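Local coordinates for putative NADP oxidoreductase BF3122 (Bacteroides fragilis, PDB 3D1L), which is a putative NADP-dependent oxidoreductase, probably binding the dinucleotide in a Rossmann-type domain and dimerising through a helical C-terminal domain, at residues A177-F180 / T181-T185; L201-D204 / V205-P208; T224-G228 / P229-Y233. One frame throughout, in Å; residues are numbered along the deposited sequence.

Interaction 1. Residues A177-F180 / T181-T185; sequences AAVF and TCNFT. With MPR (2-mercapto-propion aldehyde), chain E.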
loop_
_atom_site.group_PDB
_atom_site.type_symbol
_atom_site.label_atom_id
_atom_site.label_comp_id
_atom_site.label_asym_id
_atom_site.label_seq_id
_atom_site.Cartn_x
_atom_site.Cartn_y
_atom_site.Cartn_z
ATOM N N ALA B 177 -17.174 -0.478 -5.337
ATOM C CA ALA B 177 -16.336 -1.284 -4.449
ATOM C C ALA B 177 -14.831 -1.087 -4.726
ATOM O O ALA B 177 -14.014 -1.089 -3.812
ATOM C CB ALA B 177 -16.743 -2.764 -4.565
ATOM N N ALA B 178 -14.475 -0.907 -5.993
ATOM C CA ALA B 178 -13.072 -0.701 -6.413
ATOM C C ALA B 178 -12.573 0.648 -5.954
ATOM O O ALA B 178 -11.379 0.836 -5.785
ATOM C CB ALA B 178 -12.942 -0.806 -7.958
ATOM N N VAL B 179 -13.462 1.629 -5.818
ATOM C CA VAL B 179 -12.966 2.924 -5.340
ATOM C C VAL B 179 -12.473 2.777 -3.889
ATOM O O VAL B 179 -11.385 3.285 -3.536
ATOM C CB VAL B 179 -13.997 4.089 -5.496
ATOM C CG1 VAL B 179 -13.508 5.338 -4.742
ATOM C CG2 VAL B 179 -14.258 4.411 -6.953
ATOM N N PHE B 180 -13.254 2.084 -3.050
ATOM C CA PHE B 180 -12.781 1.727 -1.692
ATOM C C PHE B 180 -11.523 0.907 -1.754
ATOM O O PHE B 180 -10.514 1.193 -1.100
ATOM C CB PHE B 180 -13.857 0.932 -0.929
ATOM C CG PHE B 180 -14.989 1.782 -0.441
ATOM C CD1 PHE B 180 -14.909 2.410 0.798
ATOM C CD2 PHE B 180 -16.107 2.003 -1.242
ATOM C CE1 PHE B 180 -15.961 3.223 1.254
ATOM C CE2 PHE B 180 -17.162 2.814 -0.792
ATOM C CZ PHE B 180 -17.077 3.426 0.459
ATOM N N THR B 181 -11.592 -0.154 -2.542
ATOM C CA THR B 181 -10.505 -1.120 -2.561
ATOM C C THR B 181 -9.184 -0.528 -3.006
ATOM O O THR B 181 -8.141 -0.892 -2.455
ATOM C CB THR B 181 -10.843 -2.337 -3.423
ATOM O OG1 THR B 181 -11.957 -3.004 -2.820
ATOM C CG2 THR B 181 -9.664 -3.286 -3.454
ATOM N N CYS B 182 -9.216 0.338 -4.015
ATOM C CA CYS B 182 -7.972 0.831 -4.636
ATOM C C CYS B 182 -7.670 2.281 -4.304
ATOM O O CYS B 182 -6.542 2.632 -3.933
ATOM C CB CYS B 182 -8.068 0.777 -6.163
ATOM S SG CYS B 182 -8.222 -0.852 -6.944
ATOM N N ASN B 183 -8.654 3.146 -4.549
ATOM C CA ASN B 183 -8.435 4.587 -4.473
ATOM C C ASN B 183 -8.246 5.022 -3.034
ATOM O O ASN B 183 -7.279 5.726 -2.730
ATOM C CB ASN B 183 -9.622 5.349 -5.079
ATOM C CG ASN B 183 -9.776 5.123 -6.573
ATOM O OD1 ASN B 183 -10.812 5.460 -7.142
ATOM N ND2 ASN B 183 -8.753 4.551 -7.215
ATOM N N PHE B 184 -9.178 4.621 -2.160
ATOM C CA PHE B 184 -9.140 5.025 -0.746
ATOM C C PHE B 184 -7.985 4.330 0.002
ATOM O O PHE B 184 -7.401 4.884 0.921
ATOM C CB PHE B 184 -10.470 4.756 -0.038
ATOM C CG PHE B 184 -11.639 5.546 -0.601
ATOM C CD1 PHE B 184 -11.429 6.621 -1.461
ATOM C CD2 PHE B 184 -12.948 5.227 -0.243
ATOM C CE1 PHE B 184 -12.509 7.351 -1.966
ATOM C CE2 PHE B 184 -14.037 5.962 -0.734
ATOM C CZ PHE B 184 -13.813 7.026 -1.598
ATOM N N THR B 185 -7.701 3.093 -0.387
ATOM C CA THR B 185 -6.585 2.349 0.172
ATOM C C THR B 185 -5.269 3.044 -0.137
ATOM O O THR B 185 -4.460 3.278 0.762
ATOM C CB THR B 185 -6.565 0.918 -0.367
ATOM O OG1 THR B 185 -7.628 0.164 0.254
ATOM C CG2 THR B 185 -5.202 0.248 -0.014
HETATM C C1 MPR E . -11.363 2.871 -9.979
HETATM O O MPR E . -11.424 4.096 -9.675
HETATM C C2 MPR E . -10.613 1.795 -9.255
HETATM C C3 MPR E . -10.271 0.537 -10.041
HETATM S S3 MPR E . -8.779 -0.279 -9.390
#

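Interaction 2. Residues L201-D204 / V205-P208; sequences LPFD and VMLP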
loop_
_atom_site.group_PDB
_atom_site.type_symbol
_atom_site.label_atom_id
_atom_site.label_comp_id
_atom_site.label_asym_id
_atom_site.label_seq_id
_atom_site.Cartn_x
_atom_site.Cartn_y
_atom_site.Cartn_z
ATOM N N LEU B 201 11.012 10.629 8.149
ATOM C CA LEU B 201 11.102 9.188 7.967
ATOM C C LEU B 201 10.554 8.863 6.589
ATOM O O LEU B 201 9.587 9.503 6.143
ATOM C CB LEU B 201 10.327 8.448 9.058
ATOM C CG LEU B 201 10.947 8.426 10.458
ATOM C CD1 LEU B 201 9.943 7.906 11.477
ATOM C CD2 LEU B 201 12.232 7.610 10.490
ATOM N N PRO B 202 11.196 7.901 5.893
ATOM C CA PRO B 202 10.746 7.549 4.549
ATOM C C PRO B 202 9.486 6.660 4.569
ATOM O O PRO B 202 9.280 5.870 5.504
ATOM C CB PRO B 202 11.938 6.808 3.953
ATOM C CG PRO B 202 12.705 6.283 5.121
ATOM C CD PRO B 202 12.364 7.109 6.324
ATOM N N PHE B 203 8.667 6.800 3.530
ATOM C CA PHE B 203 7.447 6.025 3.403
ATOM C C PHE B 203 7.740 4.530 3.361
ATOM O O PHE B 203 6.963 3.729 3.865
ATOM C CB PHE B 203 6.671 6.450 2.154
ATOM C CG PHE B 203 5.661 5.434 1.709
ATOM C CD1 PHE B 203 4.471 5.249 2.440
ATOM C CD2 PHE B 203 5.918 4.617 0.593
ATOM C CE1 PHE B 203 3.548 4.276 2.047
ATOM C CE2 PHE B 203 4.985 3.640 0.179
ATOM C CZ PHE B 203 3.808 3.468 0.913
ATOM N N ASP B 204 8.879 4.183 2.778
ATOM C CA ASP B 204 9.287 2.804 2.504
ATOM C C ASP B 204 9.235 1.839 3.686
ATOM O O ASP B 204 9.119 0.630 3.478
ATOM C CB ASP B 204 10.702 2.807 1.913
ATOM C CG ASP B 204 10.805 3.670 0.666
ATOM O OD1 ASP B 204 10.370 3.206 -0.425
ATOM O OD2 ASP B 204 11.311 4.819 0.779
ATOM N N VAL B 205 9.333 2.365 4.910
ATOM C CA VAL B 205 9.278 1.535 6.127
ATOM C C VAL B 205 7.907 0.859 6.299
ATOM O O VAL B 205 7.736 -0.035 7.135
ATOM C CB VAL B 205 9.634 2.337 7.440
ATOM C CG1 VAL B 205 11.049 2.863 7.396
ATOM C CG2 VAL B 205 8.625 3.484 7.727
HETATM N N MSE B 206 6.942 1.309 5.503
HETATM C CA MSE B 206 5.572 0.833 5.577
HETATM C C MSE B 206 5.343 -0.380 4.682
HETATM O O MSE B 206 4.406 -1.135 4.903
HETATM C CB MSE B 206 4.605 1.960 5.188
HETATM C CG MSE B 206 4.433 3.069 6.227
HETATM SE SE MSE B 206 3.608 2.540 7.923
HETATM C CE MSE B 206 5.171 2.756 9.005
ATOM N N LEU B 207 6.203 -0.570 3.685
ATOM C CA LEU B 207 6.000 -1.592 2.654
ATOM C C LEU B 207 5.764 -3.022 3.162
ATOM O O LEU B 207 4.808 -3.658 2.718
ATOM C CB LEU B 207 7.092 -1.543 1.557
ATOM C CG LEU B 207 7.151 -0.259 0.708
ATOM C CD1 LEU B 207 8.432 -0.225 -0.165
ATOM C CD2 LEU B 207 5.884 -0.035 -0.135
ATOM N N PRO B 208 6.623 -3.535 4.072
ATOM C CA PRO B 208 6.357 -4.827 4.727
ATOM C C PRO B 208 4.939 -4.961 5.293
ATOM O O PRO B 208 4.315 -6.020 5.139
ATOM C CB PRO B 208 7.355 -4.844 5.905
ATOM C CG PRO B 208 8.489 -4.031 5.458
ATOM C CD PRO B 208 7.916 -2.965 4.508
#

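Interaction 3. Residues T224-G228 / P229-Y233; sequences TAQTG and PAIRY. With MPR (2-mercapto-propion aldehyde), chain C.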
loop_
_atom_site.group_PDB
_atom_site.type_symbol
_atom_site.label_atom_id
_atom_site.label_comp_id
_atom_site.label_asym_id
_atom_site.label_seq_id
_atom_site.Cartn_x
_atom_site.Cartn_y
_atom_site.Cartn_z
ATOM N N THR B 224 -12.583 -10.458 9.510
ATOM C CA THR B 224 -11.834 -11.345 10.411
ATOM C C THR B 224 -10.371 -10.875 10.559
ATOM O O THR B 224 -9.748 -11.059 11.610
ATOM C CB THR B 224 -11.923 -12.812 9.915
ATOM O OG1 THR B 224 -13.302 -13.170 9.782
ATOM C CG2 THR B 224 -11.269 -13.794 10.903
ATOM N N ALA B 225 -9.860 -10.241 9.507
ATOM C CA ALA B 225 -8.475 -9.798 9.413
ATOM C C ALA B 225 -8.208 -8.507 10.185
ATOM O O ALA B 225 -7.073 -8.236 10.563
ATOM C CB ALA B 225 -8.101 -9.604 7.916
ATOM N N GLN B 226 -9.251 -7.705 10.395
ATOM C CA GLN B 226 -9.146 -6.414 11.087
ATOM C C GLN B 226 -8.407 -6.529 12.422
ATOM O O GLN B 226 -8.764 -7.355 13.277
ATOM C CB GLN B 226 -10.546 -5.837 11.315
ATOM C CG GLN B 226 -10.573 -4.382 11.762
ATOM C CD GLN B 226 -10.073 -3.432 10.680
ATOM O OE1 GLN B 226 -10.623 -3.393 9.582
ATOM N NE2 GLN B 226 -9.020 -2.687 10.978
ATOM N N THR B 227 -7.352 -5.727 12.569
ATOM C CA THR B 227 -6.611 -5.601 13.825
ATOM C C THR B 227 -6.597 -4.119 14.245
ATOM O O THR B 227 -7.173 -3.260 13.545
ATOM C CB THR B 227 -5.157 -6.177 13.724
ATOM O OG1 THR B 227 -4.445 -5.550 12.651
ATOM C CG2 THR B 227 -5.167 -7.687 13.492
ATOM N N GLY B 228 -5.969 -3.812 15.379
ATOM C CA GLY B 228 -5.758 -2.419 15.772
ATOM C C GLY B 228 -6.622 -1.875 16.896
ATOM O O GLY B 228 -7.537 -2.552 17.363
ATOM N N PRO B 229 -6.330 -0.636 17.349
ATOM C CA PRO B 229 -6.939 -0.127 18.593
ATOM C C PRO B 229 -8.405 0.330 18.467
ATOM O O PRO B 229 -9.029 0.694 19.459
ATOM C CB PRO B 229 -6.024 1.034 18.972
ATOM C CG PRO B 229 -5.535 1.554 17.612
ATOM C CD PRO B 229 -5.383 0.333 16.755
ATOM N N ALA B 230 -8.948 0.281 17.261
ATOM C CA ALA B 230 -10.309 0.769 17.008
ATOM C C ALA B 230 -11.389 -0.262 17.353
ATOM O O ALA B 230 -12.523 0.090 17.681
ATOM C CB ALA B 230 -10.442 1.243 15.551
ATOM N N ILE B 231 -11.013 -1.532 17.271
ATOM C CA ILE B 231 -11.898 -2.652 17.556
ATOM C C ILE B 231 -12.526 -2.516 18.937
ATOM O O ILE B 231 -13.754 -2.626 19.091
ATOM C CB ILE B 231 -11.130 -3.987 17.417
ATOM C CG1 ILE B 231 -10.952 -4.311 15.930
ATOM C CG2 ILE B 231 -11.857 -5.139 18.134
ATOM C CD1 ILE B 231 -9.675 -5.036 15.608
ATOM N N ARG B 232 -11.671 -2.261 19.930
ATOM C CA ARG B 232 -12.089 -2.088 21.310
ATOM C C ARG B 232 -12.467 -0.638 21.586
ATOM O O ARG B 232 -13.115 -0.332 22.580
ATOM C CB ARG B 232 -10.943 -2.502 22.234
ATOM C CG ARG B 232 -10.462 -3.940 22.035
ATOM C CD ARG B 232 -11.371 -4.940 22.737
ATOM N NE ARG B 232 -11.311 -4.775 24.184
ATOM C CZ ARG B 232 -12.345 -4.945 25.003
ATOM N NH1 ARG B 232 -13.538 -5.276 24.519
ATOM N NH2 ARG B 232 -12.182 -4.775 26.308
ATOM N N TYR B 233 -12.076 0.243 20.671
ATOM C CA TYR B 233 -12.040 1.697 20.892
ATOM C C TYR B 233 -11.159 2.083 22.097
ATOM O O TYR B 233 -11.592 2.774 23.036
ATOM C CB TYR B 233 -13.436 2.367 20.902
ATOM C CG TYR B 233 -13.384 3.721 20.208
ATOM C CD1 TYR B 233 -13.334 3.804 18.809
ATOM C CD2 TYR B 233 -13.325 4.916 20.949
ATOM C CE1 TYR B 233 -13.255 5.036 18.160
ATOM C CE2 TYR B 233 -13.247 6.163 20.310
ATOM C CZ TYR B 233 -13.213 6.213 18.913
ATOM O OH TYR B 233 -13.132 7.432 18.264
HETATM C C1 MPR C . -1.617 -3.226 13.944
HETATM O O MPR C . -2.545 -3.680 14.633
HETATM C C2 MPR C . -1.202 -3.805 12.642
HETATM C C3 MPR C . -0.041 -3.061 11.991
HETATM S S3 MPR C . 0.379 -3.720 10.361
#

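Interaction 1. Residues A177-F180 / T181-T185
Phe180 and Phe184, one helical turn apart, meet as a T-shaped pair: the CD2-CE2 side of the Phe184 ring is directed at the face of Phe180, with centroids 5.1 Å apart and planes at 79°. The closest atoms are Phe180 CD1 and Phe184 CD2, 3.6 Å apart. Val179 meets Phe184 on a face instead: its CG1 stands over the ring, 3.8 Å from the centroid and 25° off the normal, a CH-pi contact. With chi1 at 170°, CG1 is swung anti to the backbone N and reaches the ring, while CG2 turns toward the bound 2-mercapto-propion aldehyde. Phe184 is thus gripped by a methyl over its face and an aromatic neighbour at its edge, and Tyr255 of the second subunit adds another edge-to-face partner.

The backbone widens here into a pi-type turn. Phe184 N gives Val179 O a bond of 2.9 Å, whereas the bond from Asn183 N to that oxygen is bent and weak. Ala177 O also takes two donors: Thr181 N, and Thr181 OG1 at 3.0 Å from well above the carbonyl plane.

Away from the rings, Cys182 is modelled as bonded to the ligand through sulfur, although Cys182 SG and ligand S3 lie 2.6 Å apart, too long for a normal disulfide, so the exact geometry is doubtful. Ala178 CB packs on ligand C3 at 3.6 Å. The arrangement is that of a buried helix with a pi-bulge; the second subunit packs against it, and Ala178, Val179, Cys182 and Asn183 line part of a ligand pocket.

Interaction 2. Residues L201-D204 / V205-P208
Phe203 O and Asp204 O accept the two backbone bonds that start the helical turns here. Met206 N, of a selenomethionine, reaches Phe203 O at 2.9 Å, with an N-H...O angle of 155°. Leu207 N reaches Asp204 O at 3.2 Å, with an N-H...O angle of 161°. Both bonds span three residues, the 3-10 spacing, so the chain winds tightly before helix 207-219 takes over. Pro208 has no N-H to give, and its CD lies against Asp204 O instead.

Pro202 O faces a methyl: Val205 CG2 sits 3.3 Å from it. The Val205 chi1 of -62° puts CG1 anti to the carbonyl carbon and leaves CG2 between the backbone N and the carbonyl carbon, next to Pro202 O. The Asp204 side chain runs alongside Leu207, pointing the same way, and its OD1 comes within 3.9 Å of Leu207 CD1, a van der Waals contact; the side chain also packs on Arg162 of the second subunit.

The Phe203 ring, with CG anti to the backbone N, reaches forward along the turn. Its CE2 touches Leu207 CD2 at 3.8 Å, the two side chains crossing at about a right angle, and its CE1 lies 4.0 Å from Met206 CB.

The turn leads from the loop after helix 168-198 into helix 207-219. Phe203 packs on Tyr189 and Ala193 of the preceding helix, and Met206 on Leu196, while Met206 also packs on Thr181 and Pro208 on Thr125, both of the second subunit.

Interaction 3. Residues T224-G228 / P229-Y233
The flat amide of Gln226 stands clear of Ile231; the aliphatic CG makes the contact, meeting Ile231 CD1 at 4.0 Å as the two side chains run alongside one another, pointing opposite ways. No side chain of 229-233 stacks on the amide; its N and O atoms are engaged instead. NE2 donates to Thr227 O at 3.2 Å, in the carbonyl plane, with the acceptor close to the amide plane and an N-H...O angle of 161°. NE2 also bonds Asn183 O, and OE1 bonds Asn186 ND2, both of the second subunit, so the amide is held at both ends. The chi2 bend of 67° turns it back toward the backbone.

Gln226 is where the chain leaves helix 222-225, and Gly228 to Ile231 then form a type I beta turn with Pro229 at its second position. Ile231 CD1 folds back over the preceding loop backbone, 3.4 Å from Gln226 O and 3.5 Å from Thr227 C.

Thr227 OG1 gives a weak hydrogen bond, 3.3 Å long, to the O of a bound 2-mercapto-propion aldehyde. Ile231 O accepts from His263 ND1, tying the turn to helix 249-264.

How the interactions relate
All three interactions lie in the helical C-terminal region and touch the second subunit, following one another along the chain. Within this chain they do not meet: the centres of interactions 1 and 2 are about 21 Å apart, those of 1 and 3 about 20 Å, and those of 2 and 3 about 22 Å. The dimer brings them together: Asn183 of interaction 1 bonds through its O to Gln226 NE2 of the partner and packs on its Thr227, Gly228 and Pro229, and Met206 of interaction 2 packs on its Thr181. Interactions 1 and 3 contribute to different 2-mercapto-propion aldehyde sites; the Met206 side chain lies about 7 Å from the molecule at the interaction 3 site.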